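Long-range contacts in disulfide oxidoreductase (Xylella fastidiosa, PDB 2REM), which probably catalyses thiol-disulfide exchange in the periplasm, as a thioredoxin-fold protein of the DsbA subfamily: residues R76-D82 against V137-F141; V63-F67 against A144-A148. All blocks are in the same frame, centred on the assembly; numbering follows the deposited sequence. Where two conformers were deposited one is given.

Contact 1 joins helix 71-83 to the first part of helix 135-151, and contact 2 joins the end of strand 58-64 and the loop after it to the second half of the same helix. Their centres lie about 11 Å apart. Along the chain the order is 63-67, 76-82, 137-141, 144-148, so the pairing of contact 1 falls between the two halves of contact 2. The contacts touch: F141 CZ meets V66 CG1, and L79 packs on P64. Helix 135-151 thus packs on both helix 71-83 and the edge strand 58-64 of the thioredoxin-type sheet. The chain that leads from these elements to helix 135-151 is mostly helical.

Contact 1: residues R76-D82 against V137-F141; sequences RAYLAAD and VEKRF
R76 runs out extended as far as CD, then bends at chi3 (-76°), which lays its guanidinium over the ring of F141. F141 holds CG anti to its backbone N and turns a ring face to the guanidinium. The two planes are stacked at 23°, and R76 CZ lies 3.8 Å from the centroid of the F141 ring. NH1 of R76 sits over the ring centre, a cation-pi arrangement. The same guanidinium forms a salt bridge, with R76 NH2 2.8 Å from E138 OE1. Guanidinium and carboxylate planes are nearly parallel, though E138 OE1 lies somewhat out of the guanidinium plane. The bond meets that oxygen almost along its C-O axis. A weak second bond runs from R76 NH1 to the same oxygen. Stack and salt bridge together would restrict rotation of the guanidinium.

Between the charged ends the contact is apolar. L79 CD1 reaches the backbone of the other helix, 3.3 Å from F141 N. V137 splits its two methyls: CG1 is 3.3 Å from R76 CG, and CG2 is 3.5 Å from A80 CA. At the other end D82 OD2 and R140 NH1 form a long salt bridge of 3.5 Å. A water bridges these two atoms, donating to D82 OD2 at 2.6 Å. The stronger partner of R140 is E136, which takes a salt bridge from NE.

The axes of the two segments come within 9.2 Å, with their N-to-C directions 126° apart. Helix 125-132 adds F132 against R76, and F128 and T131 against A80. On the sheet side Y78 packs on L62 of strand 58-64 and meets F33 edge-to-face.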
ATOM      1  N   ARG A  76      -9.361   1.387   5.878  1.00 10.98           N
ATOM      2  CA  ARG A  76     -10.694   1.432   5.339  1.00 12.14           C
ATOM      3  C   ARG A  76     -10.924   2.723   4.530  1.00 11.60           C
ATOM      4  O   ARG A  76     -11.579   2.688   3.485  1.00 13.19           O
ATOM      5  CB  ARG A  76     -11.704   1.242   6.484  1.00 13.09           C
ATOM      6  CG  ARG A  76     -12.973   0.584   6.073  1.00 16.34           C
ATOM      7  CD  ARG A  76     -13.845   0.306   7.305  1.00 16.07           C
ATOM      8  NE  ARG A  76     -13.372  -0.830   8.088  1.00 15.98           N
ATOM      9  CZ  ARG A  76     -13.608  -2.111   7.821  1.00 18.54           C
ATOM     10  NH1 ARG A  76     -13.125  -3.029   8.656  1.00 16.39           N
ATOM     11  NH2 ARG A  76     -14.332  -2.486   6.738  1.00 19.29           N
ATOM     12  N   ALA A  77     -10.373   3.841   5.010  1.00 11.29           N
ATOM     13  CA  ALA A  77     -10.400   5.104   4.285  1.00 11.00           C
ATOM     14  C   ALA A  77      -9.793   4.920   2.892  1.00 10.44           C
ATOM     15  O   ALA A  77     -10.390   5.285   1.903  1.00  9.60           O
ATOM     16  CB  ALA A  77      -9.636   6.180   5.026  1.00 10.35           C
ATOM     17  N   TYR A  78      -8.580   4.385   2.843  1.00 10.32           N
ATOM     18  CA  TYR A  78      -7.937   4.144   1.560  1.00 10.32           C
ATOM     19  C   TYR A  78      -8.817   3.322   0.635  1.00  9.46           C
ATOM     20  O   TYR A  78      -9.007   3.670  -0.521  1.00 10.11           O
ATOM     21  CB  TYR A  78      -6.584   3.434   1.728  1.00 10.25           C
ATOM     22  CG  TYR A  78      -6.037   3.086   0.364  1.00 12.03           C
ATOM     23  CD1 TYR A  78      -5.468   4.079  -0.444  1.00 10.47           C
ATOM     24  CD2 TYR A  78      -6.130   1.770  -0.132  1.00 12.66           C
ATOM     25  CE1 TYR A  78      -5.008   3.778  -1.733  1.00 13.59           C
ATOM     26  CE2 TYR A  78      -5.664   1.448  -1.409  1.00 11.47           C
ATOM     27  CZ  TYR A  78      -5.109   2.457  -2.194  1.00 14.08           C
ATOM     28  OH  TYR A  78      -4.645   2.154  -3.441  1.00 15.73           O
ATOM     29  N   LEU A  79      -9.312   2.196   1.141  1.00  9.90           N
ATOM     30  CA  LEU A  79     -10.113   1.302   0.320  1.00  9.81           C
ATOM     31  C   LEU A  79     -11.389   1.967  -0.172  1.00  9.82           C
ATOM     32  O   LEU A  79     -11.735   1.810  -1.315  1.00 10.26           O
ATOM     33  CB  LEU A  79     -10.429  -0.009   1.062  1.00 10.19           C
ATOM     34  CG  LEU A  79      -9.130  -0.775   1.406  1.00  9.82           C
ATOM     35  CD1 LEU A  79      -9.439  -1.855   2.401  1.00 12.65           C
ATOM     36  CD2 LEU A  79      -8.460  -1.369   0.174  1.00 10.64           C
ATOM     37  N   ALA A  80     -12.093   2.673   0.711  1.00  9.35           N
ATOM     38  CA  ALA A  80     -13.300   3.401   0.302  1.00  9.41           C
ATOM     39  C   ALA A  80     -12.935   4.426  -0.787  1.00  9.31           C
ATOM     40  O   ALA A  80     -13.608   4.528  -1.796  1.00  9.49           O
ATOM     41  CB  ALA A  80     -13.950   4.101   1.501  1.00 10.90           C
ATOM     42  N   ALA A  81     -11.842   5.155  -0.578  1.00  9.00           N
ATOM     43  CA  ALA A  81     -11.374   6.134  -1.570  1.00  9.99           C
ATOM     44  C   ALA A  81     -11.114   5.455  -2.895  1.00  9.89           C
ATOM     45  O   ALA A  81     -11.456   5.973  -3.951  1.00 10.22           O
ATOM     46  CB  ALA A  81     -10.104   6.797  -1.090  1.00  9.86           C
ATOM     47  N   ASP A  82     -10.488   4.289  -2.831  1.00 10.76           N
ATOM     48  CA  ASP A  82     -10.161   3.549  -4.043  1.00 12.06           C
ATOM     49  C   ASP A  82     -11.394   3.052  -4.761  1.00 12.69           C
ATOM     50  O   ASP A  82     -11.503   3.200  -5.971  1.00 13.57           O
ATOM     51  CB  ASP A  82      -9.196   2.388  -3.767  1.00 11.90           C
ATOM     52  CG  ASP A  82      -8.536   1.882  -5.033  1.00 15.33           C
ATOM     53  OD1 ASP A  82      -8.285   2.693  -5.946  1.00 18.80           O
ATOM     54  OD2 ASP A  82      -8.259   0.691  -5.127  1.00 16.82           O
ATOM     55  N   VAL A 137     -15.771  -2.552   0.461  1.00 12.69           N
ATOM     56  CA  VAL A 137     -14.662  -2.147   1.306  1.00 11.43           C
ATOM     57  C   VAL A 137     -14.293  -3.215   2.335  1.00 11.40           C
ATOM     58  O   VAL A 137     -13.109  -3.493   2.545  1.00 11.28           O
ATOM     59  CB  VAL A 137     -14.952  -0.786   1.954  1.00 10.46           C
ATOM     60  CG1 VAL A 137     -14.029  -0.545   3.171  1.00 10.40           C
ATOM     61  CG2 VAL A 137     -14.768   0.285   0.893  1.00 10.39           C
ATOM     62  N   GLU A 138     -15.301  -3.823   2.954  1.00 12.18           N
ATOM     63  CA  GLU A 138     -15.044  -4.850   3.958  1.00 13.57           C
ATOM     64  C   GLU A 138     -14.321  -6.030   3.296  1.00 13.59           C
ATOM     65  O   GLU A 138     -13.339  -6.555   3.841  1.00 12.63           O
ATOM     66  CB  GLU A 138     -16.353  -5.297   4.606  1.00 14.55           C
ATOM     67  CG  GLU A 138     -16.241  -6.511   5.501  1.00 15.50           C
ATOM     68  CD  GLU A 138     -15.461  -6.268   6.806  1.00 17.84           C
ATOM     69  OE1 GLU A 138     -15.207  -5.092   7.150  1.00 18.08           O
ATOM     70  OE2 GLU A 138     -15.124  -7.277   7.493  1.00 18.83           O
ATOM     71  N   LYS A 139     -14.795  -6.418   2.110  1.00 14.04           N
ATOM     72  CA  LYS A 139     -14.088  -7.432   1.313  1.00 14.83           C
ATOM     73  C   LYS A 139     -12.610  -7.100   1.066  1.00 12.98           C
ATOM     74  O   LYS A 139     -11.724  -7.921   1.337  1.00 12.98           O
ATOM     75  CB  LYS A 139     -14.821  -7.699   0.000  1.00 15.32           C
ATOM     76  CG  LYS A 139     -14.145  -8.729  -0.858  1.00 18.35           C
ATOM     77  CD  LYS A 139     -14.868  -8.873  -2.168  1.00 23.04           C
ATOM     78  CE  LYS A 139     -14.092  -9.814  -3.075  1.00 25.98           C
ATOM     79  NZ  LYS A 139     -14.951 -10.147  -4.220  1.00 27.68           N
ATOM     80  N   ARG A 140     -12.347  -5.896   0.553  1.00 12.22           N
ATOM     81  CA  ARG A 140     -10.987  -5.429   0.300  1.00 11.55           C
ATOM     82  C   ARG A 140     -10.181  -5.314   1.595  1.00 11.10           C
ATOM     83  O   ARG A 140      -8.975  -5.613   1.630  1.00 10.13           O
ATOM     84  CB  ARG A 140     -11.031  -4.051  -0.384  1.00 10.40           C
ATOM     85  CG  ARG A 140     -11.705  -4.139  -1.729  1.00 14.47           C
ATOM     86  CD  ARG A 140     -11.636  -2.842  -2.451  1.00 16.40           C
ATOM     87  NE  ARG A 140     -12.314  -2.969  -3.720  1.00 19.85           N
ATOM     88  CZ  ARG A 140     -12.059  -2.239  -4.793  1.00 19.02           C
ATOM     89  NH1 ARG A 140     -11.119  -1.317  -4.766  1.00 16.54           N
ATOM     90  NH2 ARG A 140     -12.760  -2.456  -5.895  1.00 22.62           N
ATOM     91  N   PHE A 141     -10.858  -4.876   2.657  1.00 10.48           N
ATOM     92  CA  PHE A 141     -10.230  -4.778   3.975  1.00 10.88           C
ATOM     93  C   PHE A 141      -9.795  -6.159   4.483  1.00 11.38           C
ATOM     94  O   PHE A 141      -8.659  -6.345   4.950  1.00 12.24           O
ATOM     95  CB  PHE A 141     -11.213  -4.105   4.950  1.00 10.19           C
ATOM     96  CG  PHE A 141     -10.697  -3.958   6.350  1.00 12.32           C
ATOM     97  CD1 PHE A 141     -10.140  -2.755   6.774  1.00 13.57           C
ATOM     98  CD2 PHE A 141     -10.810  -5.018   7.261  1.00 12.59           C
ATOM     99  CE1 PHE A 141      -9.679  -2.622   8.094  1.00 16.12           C
ATOM    100  CE2 PHE A 141     -10.389  -4.887   8.585  1.00 17.64           C
ATOM    101  CZ  PHE A 141      -9.816  -3.690   9.000  1.00 14.59           C
TER
HETATM  102  O   HOH W   1      -8.691  -1.078  -3.340  1.00 24.10           O

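Contact 2: residues V63-F67 against A144-A148; sequences VPAVF and ARAYA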
ATOM      1  N   VAL A  63      -1.427  -1.610  -0.871  1.00 11.50           N
ATOM      2  CA  VAL A  63      -2.243  -2.402   0.027  1.00 11.27           C
ATOM      3  C   VAL A  63      -2.132  -1.746   1.400  1.00 11.32           C
ATOM      4  O   VAL A  63      -1.037  -1.648   1.987  1.00 10.93           O
ATOM      5  CB  VAL A  63      -1.821  -3.911   0.078  1.00 10.64           C
ATOM      6  CG1 VAL A  63      -2.610  -4.705   1.174  1.00 10.99           C
ATOM      7  CG2 VAL A  63      -2.010  -4.565  -1.289  1.00 10.26           C
ATOM      8  N   PRO A  64      -3.277  -1.296   1.930  1.00 11.49           N
ATOM      9  CA  PRO A  64      -3.180  -0.631   3.206  1.00 11.25           C
ATOM     10  C   PRO A  64      -2.899  -1.658   4.301  1.00 11.25           C
ATOM     11  O   PRO A  64      -3.355  -2.815   4.211  1.00 11.33           O
ATOM     12  CB  PRO A  64      -4.557   0.029   3.363  1.00 11.36           C
ATOM     13  CG  PRO A  64      -5.486  -0.810   2.587  1.00 11.84           C
ATOM     14  CD  PRO A  64      -4.665  -1.408   1.435  1.00 11.29           C
ATOM     15  N   ALA A  65      -2.110  -1.243   5.285  1.00 11.14           N
ATOM     16  CA  ALA A  65      -1.799  -2.023   6.457  1.00 12.00           C
ATOM     17  C   ALA A  65      -2.989  -2.072   7.415  1.00 12.84           C
ATOM     18  O   ALA A  65      -3.417  -1.041   7.994  1.00 12.29           O
ATOM     19  CB  ALA A  65      -0.536  -1.459   7.172  1.00 12.30           C
ATOM     20  N   VAL A  66      -3.496  -3.287   7.582  1.00 13.06           N
ATOM     21  CA  VAL A  66      -4.569  -3.562   8.518  1.00 14.81           C
ATOM     22  C   VAL A  66      -3.905  -4.155   9.733  1.00 16.60           C
ATOM     23  O   VAL A  66      -3.800  -5.387   9.878  1.00 18.13           O
ATOM     24  CB  VAL A  66      -5.650  -4.481   7.918  1.00 14.64           C
ATOM     25  CG1 VAL A  66      -6.715  -4.773   8.957  1.00 14.74           C
ATOM     26  CG2 VAL A  66      -6.282  -3.785   6.695  1.00 14.52           C
ATOM     27  N   PHE A  67      -3.406  -3.259  10.585  1.00 17.15           N
ATOM     28  CA  PHE A  67      -2.529  -3.661  11.678  1.00 19.12           C
ATOM     29  C   PHE A  67      -3.263  -3.515  13.014  1.00 20.03           C
ATOM     30  O   PHE A  67      -2.683  -3.731  14.071  1.00 21.53           O
ATOM     31  CB  PHE A  67      -1.255  -2.795  11.684  1.00 19.27           C
ATOM     32  CG  PHE A  67      -0.234  -3.145  10.615  1.00 19.48           C
ATOM     33  CD1 PHE A  67      -0.352  -4.287   9.821  1.00 17.79           C
ATOM     34  CD2 PHE A  67       0.882  -2.334  10.450  1.00 17.21           C
ATOM     35  CE1 PHE A  67       0.615  -4.592   8.868  1.00 18.73           C
ATOM     36  CE2 PHE A  67       1.851  -2.628   9.518  1.00 16.57           C
ATOM     37  CZ  PHE A  67       1.714  -3.766   8.706  1.00 18.68           C
ATOM     38  N   ALA A 144      -6.852  -7.280   2.341  1.00 11.86           N
ATOM     39  CA  ALA A 144      -5.642  -6.577   2.796  1.00 12.06           C
ATOM     40  C   ALA A 144      -5.121  -7.166   4.101  1.00 12.62           C
ATOM     41  O   ALA A 144      -3.905  -7.361   4.267  1.00 13.03           O
ATOM     42  CB  ALA A 144      -5.911  -5.088   2.953  1.00 11.52           C
ATOM     43  N   ARG A 145      -6.032  -7.451   5.020  1.00 13.52           N
ATOM     44  CA  ARG A 145      -5.667  -8.041   6.305  1.00 15.15           C
ATOM     45  C   ARG A 145      -5.053  -9.424   6.100  1.00 15.50           C
ATOM     46  O   ARG A 145      -3.989  -9.720   6.648  1.00 15.00           O
ATOM     47  CB  ARG A 145      -6.886  -8.134   7.218  1.00 16.89           C
ATOM     48  CG  ARG A 145      -6.555  -8.667   8.618  1.00 22.03           C
ATOM     49  CD  ARG A 145      -7.704  -8.385   9.561  1.00 27.62           C
ATOM     50  NE  ARG A 145      -8.706  -9.435   9.487  1.00 33.42           N
ATOM     51  CZ  ARG A 145      -8.653 -10.576  10.165  1.00 37.40           C
ATOM     52  NH1 ARG A 145      -7.642 -10.837  10.992  1.00 38.59           N
ATOM     53  NH2 ARG A 145      -9.626 -11.466  10.015  1.00 40.40           N
ATOM     54  N   ALA A 146      -5.723 -10.262   5.306  1.00 15.61           N
ATOM     55  CA  ALA A 146      -5.217 -11.587   4.979  1.00 16.15           C
ATOM     56  C   ALA A 146      -3.831 -11.530   4.353  1.00 16.06           C
ATOM     57  O   ALA A 146      -2.950 -12.335   4.689  1.00 16.07           O
ATOM     58  CB  ALA A 146      -6.207 -12.353   4.077  1.00 17.36           C
ATOM     59  N   TYR A 147      -3.631 -10.554   3.473  1.00 15.06           N
ATOM     60  CA  TYR A 147      -2.344 -10.398   2.820  0.50 14.58           C
ATOM     61  C   TYR A 147      -1.257 -10.019   3.832  1.00 15.30           C
ATOM     62  O   TYR A 147      -0.171 -10.600   3.812  1.00 16.11           O
ATOM     63  CB  TYR A 147      -2.461  -9.396   1.676  0.50 12.10           C
ATOM     64  CG  TYR A 147      -1.228  -9.230   0.842  0.50  9.74           C
ATOM     65  CD1 TYR A 147      -0.810 -10.205  -0.075  0.50 10.01           C
ATOM     66  CD2 TYR A 147      -0.507  -8.059   0.929  0.50  7.62           C
ATOM     67  CE1 TYR A 147       0.337  -9.980  -0.860  0.50  9.40           C
ATOM     68  CE2 TYR A 147       0.594  -7.854   0.199  0.50  9.97           C
ATOM     69  CZ  TYR A 147       1.027  -8.786  -0.684  0.50  8.36           C
ATOM     70  OH  TYR A 147       2.169  -8.443  -1.378  0.50 11.56           O
ATOM     71  N   ALA A 148      -1.556  -9.088   4.736  1.00 15.34           N
ATOM     72  CA  ALA A 148      -0.619  -8.771   5.807  1.00 16.19           C
ATOM     73  C   ALA A 148      -0.320  -9.984   6.691  1.00 17.32           C
ATOM     74  O   ALA A 148       0.848 -10.184   7.073  1.00 17.58           O
ATOM     75  CB  ALA A 148      -1.096  -7.601   6.633  1.00 16.70           C
TER
HETATM   76  O   HOH W   2      -2.766  -5.118   5.435  1.00 17.55           O
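This contact lies in the thioredoxin fold, where helix 135-151 packs against edge strand 58-64 and the loop that leaves it. V63 and V66 meet A144 here. A144 CB lies 3.6 Å from the backbone oxygen P64 O. V63 CG1, anti to the backbone N (chi1 173°), comes within 3.8 Å of A144 CB. V66 spreads its methyls over the helix. Its CG2 is 4.0 Å from A144 CB, while V66 CG1 lies 3.8 Å from R145 CB and runs along the aliphatic part of that arginine as far as CD. The guanidinium of R145 turns elsewhere, and R145 NE bonds to Q142. Farther on, A148 CB comes up to the edge of the F67 ring, 4.1 Å from F67 CE1. W71 also meets this ring.

No direct hydrogen bond crosses the contact. One water links the two backbones. It donates to P64 O at 2.7 Å and to A144 O, and accepts from V66 N at 2.9 Å. The chemistry is therefore mainly apolar packing of methyl groups and aliphatic carbons, with a three-bond water satisfying backbone polar groups where the strand gives way to loop.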